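Local coordinates for protein beta-agarase D (Zobellia galactanivorans, PDB 4ASM) that hydrolyses the beta-1,4-linkages of agarose at random along the chain, retaining the anomeric configuration, through its family GH16 catalytic domain, at residues Arg138-Ser144 with Tyr347-Val353; Leu91-Arg97 with Ile323-Asp327. All blocks are in the same frame, centred on the assembly; numbering follows the deposited sequence.

Interaction 1 of 2, residues Arg138-Ser144 with Tyr347-Val353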
ATOM      1  N   ARG A 138      11.044   0.105  -6.900  1.00  5.55           N
ATOM      2  CA  ARG A 138      11.254  -1.087  -7.708  1.00  5.73           C
ATOM      3  C   ARG A 138      11.318  -2.240  -6.725  1.00  5.63           C
ATOM      4  O   ARG A 138      12.161  -2.264  -5.826  1.00  6.37           O
ATOM      5  CB  ARG A 138      12.530  -0.996  -8.546  1.00  5.68           C
ATOM      6  CG  ARG A 138      12.731  -2.206  -9.436  1.00  7.05           C
ATOM      7  CD  ARG A 138      13.873  -1.954 -10.446  1.00  6.04           C
ATOM      8  NE  ARG A 138      13.954  -3.075 -11.392  1.00  7.36           N
ATOM      9  CZ  ARG A 138      14.753  -4.131 -11.253  1.00  7.87           C
ATOM     10  NH1 ARG A 138      15.563  -4.236 -10.210  1.00 10.57           N
ATOM     11  NH2 ARG A 138      14.720  -5.106 -12.162  1.00 11.84           N
ATOM     12  N   VAL A 139      10.417  -3.206  -6.900  1.00  5.96           N
ATOM     13  CA  VAL A 139      10.155  -4.216  -5.879  1.00  6.00           C
ATOM     14  C   VAL A 139       9.851  -5.579  -6.490  1.00  5.70           C
ATOM     15  O   VAL A 139       9.118  -5.649  -7.476  1.00  5.57           O
ATOM     16  CB  VAL A 139       8.988  -3.757  -4.960  1.00  6.50           C
ATOM     17  CG1 VAL A 139       7.731  -3.369  -5.772  1.00  7.03           C
ATOM     18  CG2 VAL A 139       8.684  -4.806  -3.892  1.00  6.75           C
ATOM     19  N   LYS A 140      10.443  -6.637  -5.924  1.00  5.88           N
ATOM     20  CA  LYS A 140      10.053  -7.989  -6.266  1.00  6.92           C
ATOM     21  C   LYS A 140       8.949  -8.385  -5.301  1.00  6.33           C
ATOM     22  O   LYS A 140       9.207  -8.662  -4.118  1.00  6.69           O
ATOM     23  CB  LYS A 140      11.224  -8.945  -6.137  1.00  7.73           C
ATOM     24  CG  LYS A 140      10.898 -10.362  -6.618  1.00  8.64           C
ATOM     25  CD  LYS A 140      12.095 -11.269  -6.498  1.00 13.13           C
ATOM     26  CE  LYS A 140      11.822 -12.635  -7.103  1.00 17.64           C
ATOM     27  NZ  LYS A 140      13.014 -13.535  -6.947  1.00 21.64           N
ATOM     28  N   VAL A 141       7.724  -8.423  -5.825  1.00  6.65           N
ATOM     29  CA  VAL A 141       6.561  -8.809  -5.021  1.00  6.37           C
ATOM     30  C   VAL A 141       6.785 -10.217  -4.460  1.00  6.72           C
ATOM     31  O   VAL A 141       7.252 -11.105  -5.184  1.00  6.23           O
ATOM     32  CB  VAL A 141       5.288  -8.773  -5.900  1.00  6.11           C
ATOM     33  CG1 VAL A 141       4.056  -9.232  -5.121  1.00  6.92           C
ATOM     34  CG2 VAL A 141       5.095  -7.358  -6.499  1.00  6.66           C
ATOM     35  N   MET A 142       6.453 -10.451  -3.190  1.00  6.55           N
ATOM     36  CA  MET A 142       6.622 -11.787  -2.625  1.00  7.78           C
ATOM     37  C   MET A 142       5.742 -12.809  -3.317  1.00  6.93           C
ATOM     38  O   MET A 142       4.540 -12.583  -3.493  1.00  6.72           O
ATOM     39  CB  MET A 142       6.293 -11.825  -1.151  1.00  8.30           C
ATOM     40  CG  MET A 142       7.208 -11.053  -0.298  1.00  9.88           C
ATOM     41  SD  MET A 142       6.912 -11.456   1.454  1.00 12.73           S
ATOM     42  CE  MET A 142       5.219 -10.862   1.543  1.00 15.06           C
ATOM     43  N   ASN A 143       6.345 -13.952  -3.639  1.00  7.36           N
ATOM     44  CA  ASN A 143       5.602 -15.105  -4.134  1.00  7.26           C
ATOM     45  C   ASN A 143       4.930 -15.841  -2.965  1.00  6.78           C
ATOM     46  O   ASN A 143       5.254 -16.986  -2.638  1.00  7.02           O
ATOM     47  CB  ASN A 143       6.520 -16.046  -4.916  1.00  7.39           C
ATOM     48  CG  ASN A 143       5.740 -17.101  -5.643  1.00  9.71           C
ATOM     49  OD1 ASN A 143       4.576 -16.890  -5.991  1.00 11.14           O
ATOM     50  ND2 ASN A 143       6.352 -18.253  -5.849  1.00 14.16           N
ATOM     51  N   SER A 144       3.998 -15.135  -2.332  1.00  7.06           N
ATOM     52  CA  SER A 144       3.369 -15.533  -1.072  1.00  6.77           C
ATOM     53  C   SER A 144       1.954 -15.010  -1.065  1.00  6.38           C
ATOM     54  O   SER A 144       1.655 -14.021  -1.720  1.00  6.62           O
ATOM     55  CB  SER A 144       4.100 -14.880   0.100  1.00  6.64           C
ATOM     56  OG  SER A 144       3.561 -15.264   1.346  1.00  7.70           O
ATOM     57  N   TYR A 347      12.913 -17.764  -0.043  1.00 14.92           N
ATOM     58  CA  TYR A 347      12.893 -16.838  -1.178  1.00 15.16           C
ATOM     59  C   TYR A 347      11.464 -16.341  -1.445  1.00 13.00           C
ATOM     60  O   TYR A 347      11.245 -15.171  -1.781  1.00 11.70           O
ATOM     61  CB  TYR A 347      13.358 -17.618  -2.410  1.00 18.26           C
ATOM     62  CG  TYR A 347      14.490 -17.065  -3.235  1.00 23.49           C
ATOM     63  CD1 TYR A 347      15.782 -16.957  -2.711  1.00 26.29           C
ATOM     64  CD2 TYR A 347      14.294 -16.729  -4.580  1.00 26.91           C
ATOM     65  CE1 TYR A 347      16.849 -16.485  -3.495  1.00 27.73           C
ATOM     66  CE2 TYR A 347      15.347 -16.251  -5.368  1.00 27.25           C
ATOM     67  CZ  TYR A 347      16.621 -16.135  -4.818  1.00 26.45           C
ATOM     68  OH  TYR A 347      17.666 -15.667  -5.593  1.00 26.78           O
ATOM     69  N   ASP A 348      10.491 -17.241  -1.288  1.00 10.56           N
ATOM     70  CA  ASP A 348       9.102 -16.915  -1.591  1.00  9.50           C
ATOM     71  C   ASP A 348       8.478 -16.009  -0.554  1.00  9.99           C
ATOM     72  O   ASP A 348       7.415 -15.418  -0.823  1.00  9.64           O
ATOM     73  CB  ASP A 348       8.248 -18.189  -1.687  1.00  8.81           C
ATOM     74  CG  ASP A 348       8.481 -18.960  -2.964  1.00 11.31           C
ATOM     75  OD1 ASP A 348       8.952 -18.367  -3.953  1.00 11.17           O
ATOM     76  OD2 ASP A 348       8.158 -20.171  -2.974  1.00 12.48           O
ATOM     77  N   ASN A 349       9.144 -15.901   0.598  1.00  9.15           N
ATOM     78  CA  ASN A 349       8.627 -15.185   1.751  1.00  9.64           C
ATOM     79  C   ASN A 349       9.427 -13.964   2.151  1.00  8.68           C
ATOM     80  O   ASN A 349       9.363 -13.530   3.305  1.00  8.67           O
ATOM     81  CB  ASN A 349       8.512 -16.144   2.920  1.00 10.70           C
ATOM     82  CG  ASN A 349       7.490 -17.212   2.650  1.00 12.90           C
ATOM     83  OD1 ASN A 349       6.294 -16.913   2.612  1.00 19.18           O
ATOM     84  ND2 ASN A 349       7.944 -18.428   2.396  1.00 14.57           N
ATOM     85  N   ASN A 350      10.149 -13.408   1.181  1.00  8.25           N
ATOM     86  CA  ASN A 350      11.065 -12.299   1.414  1.00  7.49           C
ATOM     87  C   ASN A 350      10.855 -11.228   0.361  1.00  7.46           C
ATOM     88  O   ASN A 350      11.187 -11.404  -0.808  1.00  8.75           O
ATOM     89  CB  ASN A 350      12.510 -12.802   1.392  1.00  7.72           C
ATOM     90  CG  ASN A 350      13.510 -11.742   1.769  1.00  8.45           C
ATOM     91  OD1 ASN A 350      13.189 -10.752   2.419  1.00 10.12           O
ATOM     92  ND2 ASN A 350      14.762 -11.957   1.376  1.00  9.28           N
ATOM     93  N   LEU A 351      10.296 -10.105   0.800  1.00  6.57           N
ATOM     94  CA  LEU A 351      10.048  -8.966  -0.075  1.00  6.35           C
ATOM     95  C   LEU A 351      11.366  -8.252  -0.354  1.00  6.20           C
ATOM     96  O   LEU A 351      12.076  -7.926   0.578  1.00  6.95           O
ATOM     97  CB  LEU A 351       9.056  -8.026   0.623  1.00  6.75           C
ATOM     98  CG  LEU A 351       8.652  -6.777  -0.153  1.00  5.59           C
ATOM     99  CD1 LEU A 351       7.773  -7.100  -1.342  1.00  6.30           C
ATOM    100  CD2 LEU A 351       7.927  -5.812   0.779  1.00  6.82           C
ATOM    101  N   LEU A 352      11.674  -7.994  -1.632  1.00  6.27           N
ATOM    102  CA  LEU A 352      12.934  -7.316  -2.004  1.00  7.14           C
ATOM    103  C   LEU A 352      12.636  -5.990  -2.658  1.00  6.89           C
ATOM    104  O   LEU A 352      11.981  -5.951  -3.704  1.00  8.31           O
ATOM    105  CB  LEU A 352      13.742  -8.177  -2.990  1.00  6.86           C
ATOM    106  CG  LEU A 352      14.220  -9.541  -2.496  1.00  7.77           C
ATOM    107  CD1 LEU A 352      15.015 -10.225  -3.590  1.00  8.86           C
ATOM    108  CD2 LEU A 352      15.047  -9.446  -1.219  1.00  9.91           C
ATOM    109  N   VAL A 353      13.106  -4.896  -2.054  1.00  6.54           N
ATOM    110  CA  VAL A 353      12.966  -3.583  -2.670  1.00  6.06           C
ATOM    111  C   VAL A 353      14.351  -3.101  -3.119  1.00  6.56           C
ATOM    112  O   VAL A 353      15.253  -2.844  -2.318  1.00  6.91           O
ATOM    113  CB  VAL A 353      12.293  -2.543  -1.742  1.00  5.97           C
ATOM    114  CG1 VAL A 353      12.113  -1.210  -2.465  1.00  6.57           C
ATOM    115  CG2 VAL A 353      10.925  -3.072  -1.212  1.00  5.59           C
TER
HETATM  116  O   HOH W   1      10.163 -11.240  -3.330  1.00  9.43           O
HETATM  117  O   HOH W   2       9.328 -13.890  -3.599  1.00 10.46           O
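With CG2 of Val139 and CG of Leu351 both anti to their backbone N (chi1 of Leu351 -179°), these torsions bring the two branches together, Val139 CG2 lying 3.5 Å from Leu351 CD1. They belong to neighbouring antiparallel strands in the beta-sandwich (jelly-roll) fold of family GH16. Val139 and Val353 form a non-hydrogen-bonded pair, and their beta-branched side chains fill the same buried face. Next to it, Lys140 and Leu352 make a hydrogen-bonded pair on the other face, Lys140 N giving its hydrogen to Leu352 O at 2.8 Å. Lys140 runs fully extended, which carries its ammonium past the strand to the Tyr347 ring, while Arg138 turns to Asp354, a calcium ligand.

Beyond Lys140 the direct strand pairing ends, and water bridges Lys140 O and Asn350 O. The slender, flexible Met142 then points back to the partner: CG lies 3.4 Å from Leu351 N, and SD rests over the backbone at Asn349. A second water accepts from Asn143 N and donates to Tyr347 O. Asn143, centre of an inverse gamma turn, lies alongside Asp348, amide and carboxylate planes 88° apart, and its ND2 gives Asp348 OD1 a weak hydrogen bond of 3.2 Å.

Interaction 2 of 2, residues Leu91-Arg97 with Ile323-Asp327; sequences LNIWASR and INVED. With IMD (imidazole), chain C.
Strands 91-96 and 323-326 run nearly parallel, 17° apart, their axes 6.8 Å from each other at closest approach. That spacing is too wide for backbone pairing, so the strands meet through side chains. Strand 350-362, a neighbour of 91-96, also touches Ile323 through Leu351. Alternate residues Leu91, Ile93 and Ala95 face Ile323 and Val325 in the hydrophobic interior of the GH16 beta-sandwich.

Leu91 and Ile323 meet tip to tip, CD2 to CD1 at 3.8 Å. With Ile93 CG1 beside its backbone N (chi1 -72°), the side chain crosses that of Ile323 at about a right angle, CD1 touching CG2 at 3.8 Å; with Val325 the side chains pass in opposite directions, CG2 against CG2. Small Ala95 suits the place where Val325 CG1 comes up.

At the end, Arg97 NH2 meets Asp327 OD2 at the guanidinium edge in a long salt bridge of 3.8 Å; a water donates to OD2 and accepts a weak hydrogen bond from NH2. Asp327 OD2 is also hydrogen-bonded to Thr118 OG1, and Arg97 NH1 to Pro338 O.

On the other side of strand 323-326, Asn324 ND2 donates to Glu326 OE2 at 2.9 Å, on the anti side. OE2 of Glu326, a substrate-binding residue by similarity, also accepts a hydrogen bond of 2.8 Å from N3 of an imidazole, probably from the crystallisation liquor, that is hydrogen-bonded to Glu160, the probable nucleophile, too. With an alanine in place of Glu326, Asn324 ND2 would probably lose this acceptor, its amide freer to turn, and the imidazole one of its two carboxylate partners. One strand thus presents an apolar side to the interior and a polar side to the probable substrate site.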
ATOM      1  N   LEU A  91      16.564  -3.740   0.015  1.00  6.12           N
ATOM      2  CA  LEU A  91      15.883  -3.929   1.288  1.00  5.57           C
ATOM      3  C   LEU A  91      15.249  -5.331   1.285  1.00  5.99           C
ATOM      4  O   LEU A  91      14.593  -5.713   0.303  1.00  6.50           O
ATOM      5  CB  LEU A  91      14.791  -2.864   1.442  1.00  5.03           C
ATOM      6  CG  LEU A  91      13.820  -2.994   2.615  1.00  5.35           C
ATOM      7  CD1 LEU A  91      14.497  -2.744   3.987  1.00  5.64           C
ATOM      8  CD2 LEU A  91      12.611  -2.082   2.410  1.00  5.53           C
ATOM      9  N   ASN A  92      15.437  -6.071   2.374  1.00  5.99           N
ATOM     10  CA  ASN A  92      14.834  -7.383   2.564  1.00  6.32           C
ATOM     11  C   ASN A  92      13.866  -7.257   3.735  1.00  6.29           C
ATOM     12  O   ASN A  92      14.263  -6.833   4.820  1.00  6.73           O
ATOM     13  CB  ASN A  92      15.896  -8.430   2.965  1.00  6.03           C
ATOM     14  CG  ASN A  92      16.822  -8.854   1.809  1.00  9.09           C
ATOM     15  OD1 ASN A  92      16.890 -10.037   1.486  1.00 10.81           O
ATOM     16  ND2 ASN A  92      17.555  -7.908   1.225  1.00 11.95           N
ATOM     17  N   ILE A  93      12.595  -7.601   3.515  1.00  5.79           N
ATOM     18  CA  ILE A  93      11.617  -7.677   4.610  1.00  6.75           C
ATOM     19  C   ILE A  93      10.912  -9.006   4.454  1.00  6.34           C
ATOM     20  O   ILE A  93      10.303  -9.259   3.420  1.00  6.33           O
ATOM     21  CB  ILE A  93      10.613  -6.500   4.565  1.00  6.49           C
ATOM     22  CG1 ILE A  93      11.331  -5.219   4.974  1.00  8.80           C
ATOM     23  CG2 ILE A  93       9.450  -6.729   5.552  1.00  7.99           C
ATOM     24  CD1 ILE A  93      10.452  -3.967   4.956  1.00 10.21           C
ATOM     25  N   TRP A  94      10.996  -9.863   5.463  1.00  5.89           N
ATOM     26  CA  TRP A  94      10.463 -11.210   5.305  1.00  6.34           C
ATOM     27  C   TRP A  94       9.501 -11.610   6.396  1.00  6.13           C
ATOM     28  O   TRP A  94       9.260 -10.859   7.343  1.00  7.00           O
ATOM     29  CB  TRP A  94      11.603 -12.229   5.185  1.00  6.34           C
ATOM     30  CG  TRP A  94      12.483 -12.375   6.374  1.00  7.58           C
ATOM     31  CD1 TRP A  94      12.384 -13.327   7.345  1.00  8.66           C
ATOM     32  CD2 TRP A  94      13.625 -11.576   6.698  1.00  7.80           C
ATOM     33  NE1 TRP A  94      13.406 -13.181   8.265  1.00  8.98           N
ATOM     34  CE2 TRP A  94      14.176 -12.107   7.891  1.00  8.26           C
ATOM     35  CE3 TRP A  94      14.244 -10.469   6.094  1.00  7.94           C
ATOM     36  CZ2 TRP A  94      15.300 -11.554   8.505  1.00  7.99           C
ATOM     37  CZ3 TRP A  94      15.371  -9.910   6.721  1.00  8.01           C
ATOM     38  CH2 TRP A  94      15.884 -10.467   7.908  1.00  8.16           C
ATOM     39  N   ALA A  95       8.943 -12.805   6.220  1.00  6.03           N
ATOM     40  CA  ALA A  95       8.029 -13.394   7.171  1.00  6.45           C
ATOM     41  C   ALA A  95       8.542 -14.761   7.575  1.00  7.18           C
ATOM     42  O   ALA A  95       9.235 -15.424   6.790  1.00  7.43           O
ATOM     43  CB  ALA A  95       6.659 -13.523   6.526  1.00  7.11           C
ATOM     44  N   SER A  96       8.177 -15.174   8.787  1.00  6.45           N
ATOM     45  CA  SER A  96       8.488 -16.517   9.272  1.00  6.56           C
ATOM     46  C   SER A  96       7.455 -16.915  10.314  1.00  7.01           C
ATOM     47  O   SER A  96       6.653 -16.081  10.748  1.00  7.32           O
ATOM     48  CB  SER A  96       9.889 -16.564   9.895  1.00  7.18           C
ATOM     49  OG  SER A  96       9.906 -15.847  11.130  1.00  6.51           O
ATOM     50  N   ARG A  97       7.471 -18.187  10.714  1.00  7.31           N
ATOM     51  CA  ARG A  97       6.612 -18.641  11.798  1.00  8.02           C
ATOM     52  C   ARG A  97       7.417 -19.447  12.799  1.00  7.60           C
ATOM     53  O   ARG A  97       8.331 -20.197  12.419  1.00  8.76           O
ATOM     54  CB  ARG A  97       5.475 -19.512  11.254  1.00  8.34           C
ATOM     55  CG  ARG A  97       4.512 -18.789  10.324  1.00 10.04           C
ATOM     56  CD  ARG A  97       3.085 -19.208  10.627  1.00 12.25           C
ATOM     57  NE  ARG A  97       2.083 -18.557   9.786  1.00 12.61           N
ATOM     58  CZ  ARG A  97       1.624 -19.055   8.649  1.00 12.07           C
ATOM     59  NH1 ARG A  97       2.098 -20.208   8.174  1.00 11.89           N
ATOM     60  NH2 ARG A  97       0.679 -18.405   7.986  1.00 11.48           N
ATOM     61  N   ILE A 323       7.116   0.430   4.730  1.00  4.75           N
ATOM     62  CA  ILE A 323       7.204  -0.768   3.898  1.00  5.02           C
ATOM     63  C   ILE A 323       7.081  -1.937   4.832  1.00  4.57           C
ATOM     64  O   ILE A 323       7.737  -1.972   5.879  1.00  5.02           O
ATOM     65  CB  ILE A 323       8.526  -0.827   3.098  1.00  4.44           C
ATOM     66  CG1 ILE A 323       8.636   0.405   2.203  1.00  5.29           C
ATOM     67  CG2 ILE A 323       8.565  -2.134   2.275  1.00  4.66           C
ATOM     68  CD1 ILE A 323       9.964   0.499   1.461  1.00  6.11           C
ATOM     69  N   ASN A 324       6.237  -2.907   4.486  1.00  4.96           N
ATOM     70  CA  ASN A 324       6.075  -4.062   5.365  1.00  4.97           C
ATOM     71  C   ASN A 324       5.501  -5.284   4.665  1.00  5.48           C
ATOM     72  O   ASN A 324       5.175  -5.235   3.482  1.00  4.99           O
ATOM     73  CB  ASN A 324       5.253  -3.718   6.640  1.00  5.52           C
ATOM     74  CG  ASN A 324       3.741  -3.616   6.390  1.00  7.60           C
ATOM     75  OD1 ASN A 324       3.227  -4.107   5.396  1.00  9.28           O
ATOM     76  ND2 ASN A 324       3.026  -3.010   7.328  1.00  8.43           N
ATOM     77  N   VAL A 325       5.378  -6.359   5.432  1.00  5.43           N
ATOM     78  CA  VAL A 325       4.639  -7.535   5.030  1.00  6.11           C
ATOM     79  C   VAL A 325       3.538  -7.731   6.085  1.00  6.42           C
ATOM     80  O   VAL A 325       3.764  -7.477   7.267  1.00  5.75           O
ATOM     81  CB  VAL A 325       5.590  -8.752   4.953  1.00  7.41           C
ATOM     82  CG1 VAL A 325       4.831 -10.100   4.988  1.00 10.33           C
ATOM     83  CG2 VAL A 325       6.491  -8.605   3.706  1.00  7.80           C
ATOM     84  N   GLU A 326       2.354  -8.180   5.654  1.00  5.95           N
ATOM     85  CA  GLU A 326       1.223  -8.401   6.567  1.00  6.13           C
ATOM     86  C   GLU A 326       0.479  -9.677   6.265  1.00  6.16           C
ATOM     87  O   GLU A 326       0.259 -10.014   5.102  1.00  6.75           O
ATOM     88  CB  GLU A 326       0.215  -7.246   6.498  1.00  6.17           C
ATOM     89  CG  GLU A 326       0.774  -5.942   7.031  1.00  6.55           C
ATOM     90  CD  GLU A 326      -0.191  -4.778   6.862  1.00  6.48           C
ATOM     91  OE1 GLU A 326      -1.365  -4.998   6.464  1.00  6.79           O
ATOM     92  OE2 GLU A 326       0.226  -3.632   7.153  1.00  7.90           O
ATOM     93  N   ASP A 327       0.066 -10.352   7.335  1.00  6.29           N
ATOM     94  CA  ASP A 327      -0.927 -11.416   7.303  1.00  6.30           C
ATOM     95  C   ASP A 327      -2.235 -10.788   7.794  1.00  5.91           C
ATOM     96  O   ASP A 327      -2.478 -10.675   8.995  1.00  5.56           O
ATOM     97  CB  ASP A 327      -0.465 -12.550   8.234  1.00  6.21           C
ATOM     98  CG  ASP A 327      -1.215 -13.849   8.010  1.00  7.46           C
ATOM     99  OD1 ASP A 327      -2.302 -13.813   7.407  1.00  8.13           O
ATOM    100  OD2 ASP A 327      -0.727 -14.907   8.466  1.00  8.29           O
TER
HETATM  101  N1  IMD C1360      -2.282  -0.533   4.406  1.00 11.56           N
HETATM  102  C2  IMD C1360      -1.656  -1.029   5.486  1.00 11.00           C
HETATM  103  N3  IMD C1360      -1.243  -2.281   5.202  1.00 11.59           N
HETATM  104  C4  IMD C1360      -1.599  -2.584   3.932  1.00 10.83           C
HETATM  105  C5  IMD C1360      -2.257  -1.469   3.431  1.00 11.65           C
HETATM  106  O   HOH W   3      -1.567 -17.176   9.658  1.00 10.63           O

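From the N terminus the chain first lays down 91-97, then 138-144, later 323-327 and finally 347-353. Interaction 2 closes a loop of 225 intervening residues and interaction 1 one of 202; because their segments alternate, the loops cross rather than nest. Their centres are 9 Å apart and they meet directly: strand 350-362 lies between strands 90-96 and 133-140, with Leu351 N probably hydrogen-bonded to Ile93 O and Leu91 N to Val353 O. Interaction 1 therefore adds strand 133-140 beside strand 350-362, whereas interaction 2 packs strand 320-326 against strand 90-96. Met142 and Leu351 of interaction 1 both touch Val325 of interaction 2, making the hydrophobic interior continuous between them.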